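Local coordinates for uncharacterized protein (Bacteroides ovatus, PDB 4IPB) that is of unknown function but belongs to a putative beta-lactamase-inhibitor-like family with a PepSY-like fold, at residues 9-14 against 44-49; 23-26 against 31-34; 76-81 against 111-116; 123-126 against 132-135. One frame throughout, in Å; residues are numbered along the deposited sequence. Where two conformers were deposited one is given.

Contact 1: 9-14 against 44-49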
loop_
_atom_site.group_PDB
_atom_site.type_symbol
_atom_site.label_atom_id
_atom_site.label_comp_id
_atom_site.label_asym_id
_atom_site.label_seq_id
_atom_site.Cartn_x
_atom_site.Cartn_y
_atom_site.Cartn_z
ATOM N N GLN A 9 14.951 7.244 11.459
ATOM C CA GLN A 9 16.016 6.933 10.523
ATOM C C GLN A 9 16.787 5.693 10.959
ATOM O O GLN A 9 17.080 4.828 10.138
ATOM C CB GLN A 9 16.953 8.111 10.340
ATOM C CG GLN A 9 18.197 7.784 9.527
ATOM C CD GLN A 9 17.911 7.261 8.130
ATOM O OE1 GLN A 9 16.882 7.544 7.539
ATOM N NE2 GLN A 9 18.850 6.486 7.586
ATOM N N SER A 10 17.026 5.553 12.250
ATOM C CA SER A 10 17.765 4.408 12.785
ATOM C C SER A 10 17.029 3.100 12.505
ATOM O O SER A 10 17.613 2.095 12.015
ATOM C CB SER A 10 17.934 4.572 14.292
ATOM O OG SER A 10 18.636 3.466 14.840
ATOM N N THR A 11 15.733 3.100 12.768
ATOM C CA THR A 11 14.952 1.875 12.521
ATOM C C THR A 11 14.900 1.611 11.032
ATOM O O THR A 11 15.068 0.462 10.570
ATOM C CB THR A 11 13.534 2.003 13.049
ATOM O OG1 THR A 11 13.613 2.281 14.446
ATOM C CG2 THR A 11 12.819 0.697 12.830
ATOM N N PHE A 12 14.730 2.688 10.228
ATOM C CA PHE A 12 14.619 2.517 8.781
ATOM C C PHE A 12 15.891 1.902 8.213
ATOM O O PHE A 12 15.840 1.027 7.342
ATOM C CB PHE A 12 14.278 3.833 8.077
ATOM C CG PHE A 12 14.258 3.714 6.594
ATOM C CD1 PHE A 12 13.167 3.173 5.945
ATOM C CD2 PHE A 12 15.379 4.066 5.852
ATOM C CE1 PHE A 12 13.181 3.067 4.554
ATOM C CE2 PHE A 12 15.399 3.922 4.506
ATOM C CZ PHE A 12 14.271 3.413 3.856
ATOM N N LYS A 13 17.023 2.368 8.689
ATOM C CA LYS A 13 18.327 1.894 8.211
ATOM C C LYS A 13 18.525 0.421 8.559
ATOM O O LYS A 13 19.174 -0.310 7.807
ATOM C CB LYS A 13 19.452 2.747 8.778
ATOM C CG LYS A 13 20.860 2.368 8.317
ATOM C CD LYS A 13 21.054 2.832 6.889
ATOM C CE LYS A 13 22.421 2.542 6.307
ATOM N NZ LYS A 13 22.309 3.024 4.898
ATOM N N LYS A 14 17.956 -0.046 9.663
ATOM C CA LYS A 14 17.984 -1.486 9.956
ATOM C C LYS A 14 17.088 -2.324 9.034
ATOM O O LYS A 14 17.506 -3.428 8.586
ATOM C CB LYS A 14 17.625 -1.724 11.395
ATOM C CG LYS A 14 18.678 -1.152 12.337
ATOM C CD LYS A 14 18.354 -1.534 13.754
ATOM C CE LYS A 14 19.524 -1.132 14.614
ATOM N NZ LYS A 14 19.335 0.289 14.996
ATOM N N VAL A 44 7.121 3.165 3.517
ATOM C CA VAL A 44 7.294 2.506 4.804
ATOM C C VAL A 44 7.068 3.558 5.879
ATOM O O VAL A 44 7.744 4.597 5.887
ATOM C CB VAL A 44 8.708 1.871 4.946
ATOM C CG1 VAL A 44 8.885 1.155 6.309
ATOM C CG2 VAL A 44 9.008 0.914 3.782
ATOM N N TRP A 45 6.164 3.251 6.798
ATOM C CA TRP A 45 5.681 4.202 7.783
ATOM C C TRP A 45 6.119 3.866 9.209
ATOM O O TRP A 45 6.204 2.691 9.575
ATOM C CB TRP A 45 4.153 4.255 7.732
ATOM C CG TRP A 45 3.616 4.800 6.483
ATOM C CD1 TRP A 45 3.363 4.145 5.275
ATOM C CD2 TRP A 45 3.089 6.129 6.319
ATOM N NE1 TRP A 45 2.839 5.044 4.373
ATOM C CE2 TRP A 45 2.631 6.244 4.996
ATOM C CE3 TRP A 45 3.086 7.276 7.138
ATOM C CZ2 TRP A 45 2.129 7.434 4.498
ATOM C CZ3 TRP A 45 2.550 8.416 6.678
ATOM C CH2 TRP A 45 2.058 8.508 5.358
ATOM N N PHE A 46 6.391 4.906 9.995
ATOM C CA PHE A 46 6.858 4.775 11.385
ATOM C C PHE A 46 6.136 5.746 12.291
ATOM O O PHE A 46 5.656 6.786 11.821
ATOM C CB PHE A 46 8.369 5.148 11.486
ATOM C CG PHE A 46 9.247 4.313 10.605
ATOM C CD1 PHE A 46 9.394 4.563 9.271
ATOM C CD2 PHE A 46 9.856 3.188 11.131
ATOM C CE1 PHE A 46 10.172 3.708 8.459
ATOM C CE2 PHE A 46 10.653 2.360 10.340
ATOM C CZ PHE A 46 10.789 2.610 8.997
ATOM N N ASN A 47 6.052 5.404 13.573
ATOM C CA ASN A 47 5.538 6.322 14.573
ATOM C C ASN A 47 6.689 7.121 15.212
ATOM O O ASN A 47 7.877 6.937 14.878
ATOM C CB ASN A 47 4.660 5.597 15.594
ATOM C CG ASN A 47 5.446 4.714 16.532
ATOM O OD1 ASN A 47 6.675 4.841 16.683
ATOM N ND2 ASN A 47 4.746 3.766 17.130
ATOM N N VAL A 48 6.320 8.085 16.068
ATOM C CA VAL A 48 7.279 8.971 16.696
ATOM C C VAL A 48 8.273 8.271 17.633
ATOM O O VAL A 48 9.318 8.865 17.941
ATOM C CB VAL A 48 6.520 10.101 17.408
ATOM C CG1 VAL A 48 5.853 9.559 18.653
ATOM C CG2 VAL A 48 7.426 11.289 17.714
ATOM N N ARG A 49 7.967 7.032 18.026
ATOM C CA ARG A 49 8.864 6.225 18.841
ATOM C C ARG A 49 9.867 5.492 17.941
ATOM O O ARG A 49 10.679 4.712 18.424
ATOM C CB ARG A 49 8.111 5.162 19.616
ATOM C CG ARG A 49 6.864 5.562 20.364
ATOM C CD ARG A 49 7.124 6.134 21.688
ATOM N NE ARG A 49 7.722 5.252 22.715
ATOM C CZ ARG A 49 8.169 5.756 23.855
ATOM N NH1 ARG A 49 8.060 7.076 24.073
ATOM N NH2 ARG A 49 8.751 4.981 24.760
#

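Contact 2: 23-26 against 31-34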
loop_
_atom_site.group_PDB
_atom_site.type_symbol
_atom_site.label_atom_id
_atom_site.label_comp_id
_atom_site.label_asym_id
_atom_site.label_seq_id
_atom_site.Cartn_x
_atom_site.Cartn_y
_atom_site.Cartn_z
ATOM N N ALA A 23 12.700 9.486 -0.016
ATOM C CA ALA A 23 11.959 10.740 0.154
ATOM C C ALA A 23 11.085 10.593 1.380
ATOM O O ALA A 23 10.216 9.695 1.395
ATOM C CB ALA A 23 11.064 10.987 -1.052
ATOM N N TRP A 24 11.304 11.442 2.389
ATOM C CA TRP A 24 10.550 11.378 3.651
ATOM C C TRP A 24 9.473 12.494 3.731
ATOM O O TRP A 24 9.680 13.616 3.324
ATOM C CB TRP A 24 11.482 11.541 4.835
ATOM C CG TRP A 24 12.380 10.411 5.098
ATOM C CD1 TRP A 24 13.646 10.256 4.652
ATOM C CD2 TRP A 24 12.102 9.308 5.951
ATOM N NE1 TRP A 24 14.176 9.088 5.168
ATOM C CE2 TRP A 24 13.236 8.484 5.961
ATOM C CE3 TRP A 24 10.970 8.924 6.718
ATOM C CZ2 TRP A 24 13.309 7.330 6.768
ATOM C CZ3 TRP A 24 11.038 7.752 7.471
ATOM C CH2 TRP A 24 12.186 6.980 7.465
ATOM N N SER A 25 8.343 12.144 4.327
ATOM C CA SER A 25 7.244 13.065 4.630
ATOM C C SER A 25 6.561 12.609 5.900
ATOM O O SER A 25 6.932 11.564 6.449
ATOM C CB SER A 25 6.221 13.036 3.480
ATOM O OG SER A 25 5.670 11.698 3.339
ATOM N N GLN A 26 5.574 13.378 6.373
ATOM C CA GLN A 26 4.753 12.907 7.491
ATOM C C GLN A 26 3.292 13.245 7.291
ATOM O O GLN A 26 2.945 14.162 6.542
ATOM C CB GLN A 26 5.280 13.455 8.841
ATOM C CG GLN A 26 5.162 14.937 9.085
ATOM C CD GLN A 26 5.615 15.318 10.517
ATOM O OE1 GLN A 26 4.817 15.311 11.479
ATOM N NE2 GLN A 26 6.862 15.653 10.653
ATOM N N TYR A 31 5.562 9.031 10.038
ATOM C CA TYR A 31 6.612 9.391 9.084
ATOM C C TYR A 31 6.657 8.332 7.976
ATOM O O TYR A 31 6.595 7.104 8.317
ATOM C CB TYR A 31 7.991 9.399 9.789
ATOM C CG TYR A 31 7.997 10.397 10.899
ATOM C CD1 TYR A 31 7.521 10.060 12.183
ATOM C CD2 TYR A 31 8.339 11.702 10.659
ATOM C CE1 TYR A 31 7.451 11.006 13.206
ATOM C CE2 TYR A 31 8.264 12.635 11.666
ATOM C CZ TYR A 31 7.825 12.271 12.932
ATOM O OH TYR A 31 7.729 13.223 13.942
ATOM N N CYS A 32 6.802 8.768 6.739
ATOM C CA CYS A 32 6.758 7.870 5.583
ATOM C C CYS A 32 8.031 7.993 4.796
ATOM O O CYS A 32 8.406 9.119 4.409
ATOM C CB CYS A 32 5.591 8.240 4.698
ATOM S SG CYS A 32 5.485 7.267 3.168
ATOM N N ALA A 33 8.679 6.862 4.524
ATOM C CA ALA A 33 9.835 6.740 3.667
ATOM C C ALA A 33 9.403 6.141 2.313
ATOM O O ALA A 33 8.872 5.001 2.281
ATOM C CB ALA A 33 10.864 5.818 4.303
ATOM N N ASN A 34 9.611 6.901 1.238
ATOM C CA ASN A 34 9.269 6.471 -0.115
ATOM C C ASN A 34 10.528 6.188 -0.876
ATOM O O ASN A 34 11.421 7.080 -0.947
ATOM C CB ASN A 34 8.454 7.556 -0.832
ATOM C CG ASN A 34 8.213 7.237 -2.289
ATOM O OD1 ASN A 34 9.037 7.560 -3.144
ATOM N ND2 ASN A 34 7.186 6.482 -2.566
#

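Contact 3: 76-81 against 111-116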
loop_
_atom_site.group_PDB
_atom_site.type_symbol
_atom_site.label_atom_id
_atom_site.label_comp_id
_atom_site.label_asym_id
_atom_site.label_seq_id
_atom_site.Cartn_x
_atom_site.Cartn_y
_atom_site.Cartn_z
ATOM N N GLY A 76 -14.876 -12.527 -8.960
ATOM C CA GLY A 76 -15.677 -11.502 -8.286
ATOM C C GLY A 76 -16.250 -10.482 -9.270
ATOM O O GLY A 76 -16.070 -10.575 -10.461
ATOM N N PRO A 77 -16.937 -9.458 -8.745
ATOM C CA PRO A 77 -17.632 -8.481 -9.607
ATOM C C PRO A 77 -16.787 -7.567 -10.481
ATOM O O PRO A 77 -17.300 -7.000 -11.444
ATOM C CB PRO A 77 -18.454 -7.637 -8.617
ATOM C CG PRO A 77 -18.284 -8.271 -7.270
ATOM C CD PRO A 77 -17.151 -9.243 -7.311
ATOM N N TYR A 78 -15.515 -7.443 -10.149
ATOM C CA TYR A 78 -14.596 -6.530 -10.840
ATOM C C TYR A 78 -13.642 -7.286 -11.781
ATOM O O TYR A 78 -12.717 -6.693 -12.299
ATOM C CB TYR A 78 -13.814 -5.726 -9.799
ATOM C CG TYR A 78 -14.727 -5.021 -8.869
ATOM C CD1 TYR A 78 -15.333 -3.851 -9.236
ATOM C CD2 TYR A 78 -15.085 -5.599 -7.660
ATOM C CE1 TYR A 78 -16.233 -3.213 -8.408
ATOM C CE2 TYR A 78 -16.001 -4.993 -6.827
ATOM C CZ TYR A 78 -16.542 -3.788 -7.196
ATOM O OH TYR A 78 -17.447 -3.209 -6.358
ATOM N N ALA A 79 -13.897 -8.578 -11.969
ATOM C CA ALA A 79 -13.057 -9.472 -12.805
ATOM C C ALA A 79 -12.667 -8.879 -14.152
ATOM O O ALA A 79 -11.541 -9.068 -14.586
ATOM C CB ALA A 79 -13.741 -10.832 -12.988
ATOM N N ASN A 80 -13.571 -8.138 -14.786
ATOM C CA ASN A 80 -13.302 -7.564 -16.094
ATOM C C ASN A 80 -12.944 -6.074 -16.108
ATOM O O ASN A 80 -12.837 -5.467 -17.171
ATOM C CB ASN A 80 -14.506 -7.829 -17.009
ATOM C CG ASN A 80 -14.760 -9.322 -17.220
ATOM O OD1 ASN A 80 -13.825 -10.101 -17.388
ATOM N ND2 ASN A 80 -16.018 -9.724 -17.178
ATOM N N TRP A 81 -12.721 -5.494 -14.941
ATOM C CA TRP A 81 -12.325 -4.101 -14.833
ATOM C C TRP A 81 -10.815 -3.946 -15.145
ATOM O O TRP A 81 -10.066 -4.923 -15.085
ATOM C CB TRP A 81 -12.670 -3.601 -13.412
ATOM C CG TRP A 81 -14.154 -3.307 -13.236
ATOM C CD1 TRP A 81 -15.197 -4.124 -13.516
ATOM C CD2 TRP A 81 -14.710 -2.100 -12.734
ATOM N NE1 TRP A 81 -16.396 -3.489 -13.241
ATOM C CE2 TRP A 81 -16.119 -2.231 -12.777
ATOM C CE3 TRP A 81 -14.157 -0.888 -12.308
ATOM C CZ2 TRP A 81 -16.974 -1.210 -12.358
ATOM C CZ3 TRP A 81 -15.003 0.130 -11.934
ATOM C CH2 TRP A 81 -16.400 -0.050 -11.940
ATOM N N TYR A 111 -12.482 2.344 -8.045
ATOM C CA TYR A 111 -12.684 1.755 -6.730
ATOM C C TYR A 111 -11.404 1.118 -6.207
ATOM O O TYR A 111 -10.625 0.601 -6.999
ATOM C CB TYR A 111 -13.738 0.643 -6.750
ATOM C CG TYR A 111 -15.108 1.104 -7.169
ATOM C CD1 TYR A 111 -15.874 1.904 -6.311
ATOM C CD2 TYR A 111 -15.680 0.656 -8.337
ATOM C CE1 TYR A 111 -17.126 2.350 -6.704
ATOM C CE2 TYR A 111 -16.949 1.068 -8.713
ATOM C CZ TYR A 111 -17.642 1.925 -7.902
ATOM O OH TYR A 111 -18.891 2.289 -8.354
ATOM N N GLN A 112 -11.196 1.216 -4.906
ATOM C CA GLN A 112 -10.228 0.370 -4.206
ATOM C C GLN A 112 -10.944 -0.844 -3.654
ATOM O O GLN A 112 -11.995 -0.702 -3.005
ATOM C CB GLN A 112 -9.566 1.054 -3.009
ATOM C CG GLN A 112 -8.525 2.075 -3.385
ATOM C CD GLN A 112 -7.995 2.772 -2.152
ATOM O OE1 GLN A 112 -8.761 3.185 -1.310
ATOM N NE2 GLN A 112 -6.664 2.894 -2.034
ATOM N N LEU A 113 -10.356 -2.004 -3.926
ATOM C CA LEU A 113 -10.863 -3.291 -3.480
ATOM C C LEU A 113 -9.887 -3.782 -2.441
ATOM O O LEU A 113 -8.714 -3.848 -2.708
ATOM C CB LEU A 113 -10.920 -4.280 -4.663
ATOM C CG LEU A 113 -11.509 -3.829 -5.974
ATOM C CD1 LEU A 113 -11.441 -4.938 -7.010
ATOM C CD2 LEU A 113 -12.887 -3.302 -5.742
ATOM N N PHE A 114 -10.361 -4.095 -1.233
ATOM C CA PHE A 114 -9.536 -4.565 -0.093
ATOM C C PHE A 114 -9.739 -6.064 0.128
ATOM O O PHE A 114 -10.828 -6.495 0.615
ATOM C CB PHE A 114 -9.936 -3.802 1.155
ATOM C CG PHE A 114 -9.660 -2.297 1.071
ATOM C CD1 PHE A 114 -10.507 -1.474 0.385
ATOM C CD2 PHE A 114 -8.619 -1.734 1.803
ATOM C CE1 PHE A 114 -10.278 -0.096 0.332
ATOM C CE2 PHE A 114 -8.399 -0.376 1.780
ATOM C CZ PHE A 114 -9.221 0.456 1.008
ATOM N N TYR A 115 -8.720 -6.839 -0.245
ATOM C CA TYR A 115 -8.742 -8.273 -0.153
ATOM C C TYR A 115 -7.851 -8.774 0.996
ATOM O O TYR A 115 -6.754 -8.256 1.209
ATOM C CB TYR A 115 -8.206 -8.943 -1.451
ATOM C CG TYR A 115 -9.192 -8.940 -2.585
ATOM C CD1 TYR A 115 -10.082 -9.966 -2.715
ATOM C CD2 TYR A 115 -9.194 -7.920 -3.547
ATOM C CE1 TYR A 115 -11.009 -9.992 -3.750
ATOM C CE2 TYR A 115 -10.126 -7.927 -4.588
ATOM C CZ TYR A 115 -11.006 -8.964 -4.681
ATOM O OH TYR A 115 -11.948 -9.012 -5.686
ATOM N N THR A 116 -8.295 -9.846 1.609
ATOM C CA THR A 116 -7.453 -10.567 2.548
ATOM C C THR A 116 -6.557 -11.496 1.750
ATOM O O THR A 116 -6.853 -11.867 0.582
ATOM C CB THR A 116 -8.261 -11.409 3.573
ATOM O OG1 THR A 116 -8.818 -12.558 2.935
ATOM C CG2 THR A 116 -9.384 -10.591 4.252
HETATM O O HOH W 1 -13.523 -8.992 -8.526
#

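Contact 4: 123-126 against 132-135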
loop_
_atom_site.group_PDB
_atom_site.type_symbol
_atom_site.label_atom_id
_atom_site.label_comp_id
_atom_site.label_asym_id
_atom_site.label_seq_id
_atom_site.Cartn_x
_atom_site.Cartn_y
_atom_site.Cartn_z
ATOM N N LYS A 123 -14.175 -5.141 1.668
ATOM C CA LYS A 123 -14.803 -3.846 1.423
ATOM C C LYS A 123 -14.224 -3.219 0.168
ATOM O O LYS A 123 -13.197 -3.659 -0.314
ATOM C CB LYS A 123 -14.571 -2.910 2.608
ATOM C CG LYS A 123 -13.127 -2.529 2.814
ATOM C CD LYS A 123 -12.954 -1.625 4.013
ATOM C CE LYS A 123 -11.494 -1.217 4.170
ATOM N NZ LYS A 123 -11.418 -0.267 5.298
ATOM N N THR A 124 -14.969 -2.237 -0.358
ATOM C CA THR A 124 -14.510 -1.412 -1.466
ATOM C C THR A 124 -14.838 0.043 -1.135
ATOM O O THR A 124 -15.703 0.343 -0.299
ATOM C CB THR A 124 -15.142 -1.753 -2.795
ATOM O OG1 THR A 124 -16.484 -1.300 -2.797
ATOM C CG2 THR A 124 -15.111 -3.258 -3.088
ATOM N N ARG A 125 -14.126 0.939 -1.812
ATOM C CA ARG A 125 -14.290 2.351 -1.614
ATOM C C ARG A 125 -14.175 3.043 -2.956
ATOM O O ARG A 125 -13.250 2.774 -3.681
ATOM C CB ARG A 125 -13.114 2.841 -0.723
ATOM C CG ARG A 125 -13.168 4.271 -0.360
ATOM C CD ARG A 125 -12.186 4.580 0.768
ATOM N NE ARG A 125 -10.753 4.480 0.411
ATOM C CZ ARG A 125 -9.802 4.959 1.206
ATOM N NH1 ARG A 125 -10.165 5.514 2.355
ATOM N NH2 ARG A 125 -8.527 4.909 0.865
ATOM N N ASN A 126 -15.065 3.987 -3.234
ATOM C CA ASN A 126 -14.988 4.856 -4.420
ATOM C C ASN A 126 -13.871 5.868 -4.173
ATOM O O ASN A 126 -13.908 6.599 -3.156
ATOM C CB ASN A 126 -16.324 5.557 -4.612
ATOM C CG ASN A 126 -16.409 6.300 -5.919
ATOM O OD1 ASN A 126 -15.454 6.919 -6.329
ATOM N ND2 ASN A 126 -17.551 6.255 -6.553
ATOM N N ASP A 132 -4.838 10.982 -1.454
ATOM C CA ASP A 132 -4.233 10.410 -0.251
ATOM C C ASP A 132 -5.023 9.150 0.120
ATOM O O ASP A 132 -5.605 9.064 1.214
ATOM C CB ASP A 132 -4.249 11.447 0.908
ATOM C CG ASP A 132 -3.687 10.903 2.206
ATOM O OD1 ASP A 132 -3.041 9.823 2.190
ATOM O OD2 ASP A 132 -3.899 11.575 3.243
ATOM N N ILE A 133 -5.003 8.152 -0.758
ATOM C CA ILE A 133 -5.846 6.981 -0.528
ATOM C C ILE A 133 -5.135 5.752 0.043
ATOM O O ILE A 133 -5.761 4.690 0.167
ATOM C CB ILE A 133 -6.599 6.581 -1.782
ATOM C CG1 ILE A 133 -5.675 6.257 -2.926
ATOM C CG2 ILE A 133 -7.557 7.711 -2.161
ATOM C CD1 ILE A 133 -6.370 5.790 -4.194
ATOM N N LEU A 134 -3.849 5.873 0.354
ATOM C CA LEU A 134 -3.143 4.767 0.978
ATOM C C LEU A 134 -2.344 5.198 2.231
ATOM O O LEU A 134 -1.302 4.635 2.526
ATOM C CB LEU A 134 -2.202 4.158 -0.061
ATOM C CG LEU A 134 -2.854 3.321 -1.188
ATOM C CD1 LEU A 134 -1.791 3.062 -2.246
ATOM C CD2 LEU A 134 -3.546 2.059 -0.695
ATOM N N GLY A 135 -2.842 6.187 2.952
ATOM C CA GLY A 135 -2.177 6.680 4.186
ATOM C C GLY A 135 -2.723 6.213 5.519
ATOM O O GLY A 135 -3.605 5.337 5.578
#

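Contact 1: 9-14 against 44-49
The helical turn bearing T11 and F12 lies over the end of strand 40-46, with the CA atoms of F12 and V44 8.3 Å apart as the nearest backbone pair. That spacing suits a helix resting on a sheet through one layer of side chains. The chain leaves the strand after F46 and continues as a turn, so the helix meets the strand's last residue.

F46 does most of the bridging. With CG anti to its own carbonyl carbon (chi1 -58°), the outer end of its ring abuts T11 and F12. There CE2 meets the methyl CG2 of T11 at 3.7 Å, and the methyl sits at the edge of the phenyl ring, near its plane. The neighbouring tip atom, F46 CZ, touches F12 CB at 3.8 Å and F12 CD1 at 3.9 Å. The two phenylalanine side chains cross at about a right angle, and F46 CZ reaches the edge of the F12 ring. F12, with CG anti to the backbone N (chi1 176°), carries its ring onward into the aromatic group where it meets W24 and F35 edge-to-face.

Threonine suits the border of this patch because its two branches divide the work: the methyl joins the phenyl ring, while OG1 bonds to the carbonyl of G50 in the turn beyond.

The cross-contact chemistry is thus wholly apolar. Burial of F12 and F46 probably supplies most of the attraction, while the hydroxyl bond of T11 ties the helix to the turn at G50.

Contact 2: 23-26 against 31-34
W24 and A33 face each other as a non-hydrogen-bonded pair of the antiparallel hairpin formed by strands 23-27 and 30-37. The W24 side chain, with CG anti to the carbonyl carbon (chi1 -71°), leans across the neighbouring strand. W24 CB lies 3.9 Å from C32 O, and farther out CE3 of the indole passes the same oxygen at 3.5 Å. Next, CZ3 brushes the CB of Y31 at 4.2 Å. At the far side of the six-membered ring, CH2 reaches A33 CB at 3.6 Å. That methyl sits over one ring face, only 9° off the ring normal, a well-aimed CH-pi contact. Alanine fits here because its small methyl lets the indole lie flat against the strand. The indole also touches V8 of helix 6-15, which packs on this face of the hairpin.

The flanking pairs A23 with N34 and S25 with C32 are each closed by two backbone hydrogen bonds; the shortest joins C32 N to S25 O at 2.8 Å. On the same face as W24, Q26 runs alongside Y31 and brings NE2 to 3.5 Å from Y31 CE2, with amide and ring planes 62° apart. S25, C32 and N34 point to the other face, where N34 ND2 bonds to N43 OD1.

Chemically, the hairpin is two-sided: the backbone ladder fixes its register, while the indole turns the face bearing W24 and A33 into an apolar seat for the helix.

Contact 3: 76-81 against 111-116
Y78, Y111 and L113 carry this contact, in which the loop after helix 67-75 lies over strand 107-115. The Y78 ring receives L113 on one face: CD2 stands 3.8 Å from the ring centroid and 15° off its normal, a CH-pi contact, while the other leucine methyl, CD1, reaches Y78 CB at 3.7 Å. P77 CB lies over the opposite face, toward the rim. A branched leucine suits the strand position, since its two methyls can spread under ring and CB together.

The strand belongs to an all-antiparallel meander sheet, and Y111 and L113, two residues apart, project on the same side of it, both toward the loop. Two overlapping type I turns, G76 to A79 and Y78 to W81, shape that loop and present Y78 and W81 to them. Y111 CD2 meets Y78 CE1 at 3.9 Å, and the planes of the two rings are 61° apart. W81 completes the aromatic cluster, its CH2 coming 3.5 Å from Y111 CE2 at the edge of the tyrosine ring.

At the other end, a water accepts from Y78 N at 3.0 Å and lies 3.2 Å from Y115 OH, joining loop and strand through a polar bridge.

Contact 4: 123-126 against 132-135
The carbonyl oxygen of I133 is approached by several donors at once. R125 NH2 comes within 2.9 Å of I133 O, at the edge of the guanidinium and near its plane, although the angle is too poor for a hydrogen bond. A sound bond to I133 O comes from Q112 NE2 of the adjacent strand, and T138 OG1 adds a weak one. The close guanidinium would probably still favour the partly negative oxygen electrostatically.

R125 NH2 finds its proper bonds in Q112 OE1 and T138 OG1. Thus Q112 uses both ends of its amide, oxygen to the arginine and nitrogen to the I133 carbonyl, and bridges the two directly. Glutamine suits that role because it can accept and donate at once.

R125 lies on strand 121-126, an outermost strand of the antiparallel sheet, and its long side chain spans from there to the loop leading into helix 136-139. Its CG is anti to the backbone N (chi1 -177°), and the chain then bends at chi3 (68°), which brings the guanidinium up beside I133. A long side chain suits the 9.7 Å between the CA atoms of R125 and I133. The aliphatic part of I133 also takes part, with CB 3.7 Å from R125 NH2.

G135 is the N-cap of the short helix. Having no side chain, it lets the carboxylate of D132 come near, OD1 lying 3.8 Å from G135 CA. A bound di(hydroxyethyl)ether, probably from the crystallisation liquor, lies about 4 Å from the R125 side chain.

All four contacts reach one antiparallel sheet, but at different places. Contacts 1 and 2 share a neighbourhood: their strands 30-37 and 40-46 are adjacent, joined by backbone bonds, and F12 packs on A33, so the helix lies against both. Contact 1 is buried and apolar, whereas contact 2 is partly buried, a backbone ladder with W24 and A33 packed on one face. Contacts 3 and 4 involve the neighbouring strands 107-115 and 121-126, with Q112 linking them. Contact 3 is partly buried and aromatic; contact 4, at the surface, is polar and small. Contacts 1 and 3 lie on opposite sides of the chain's centre, about 32 Å apart between centres.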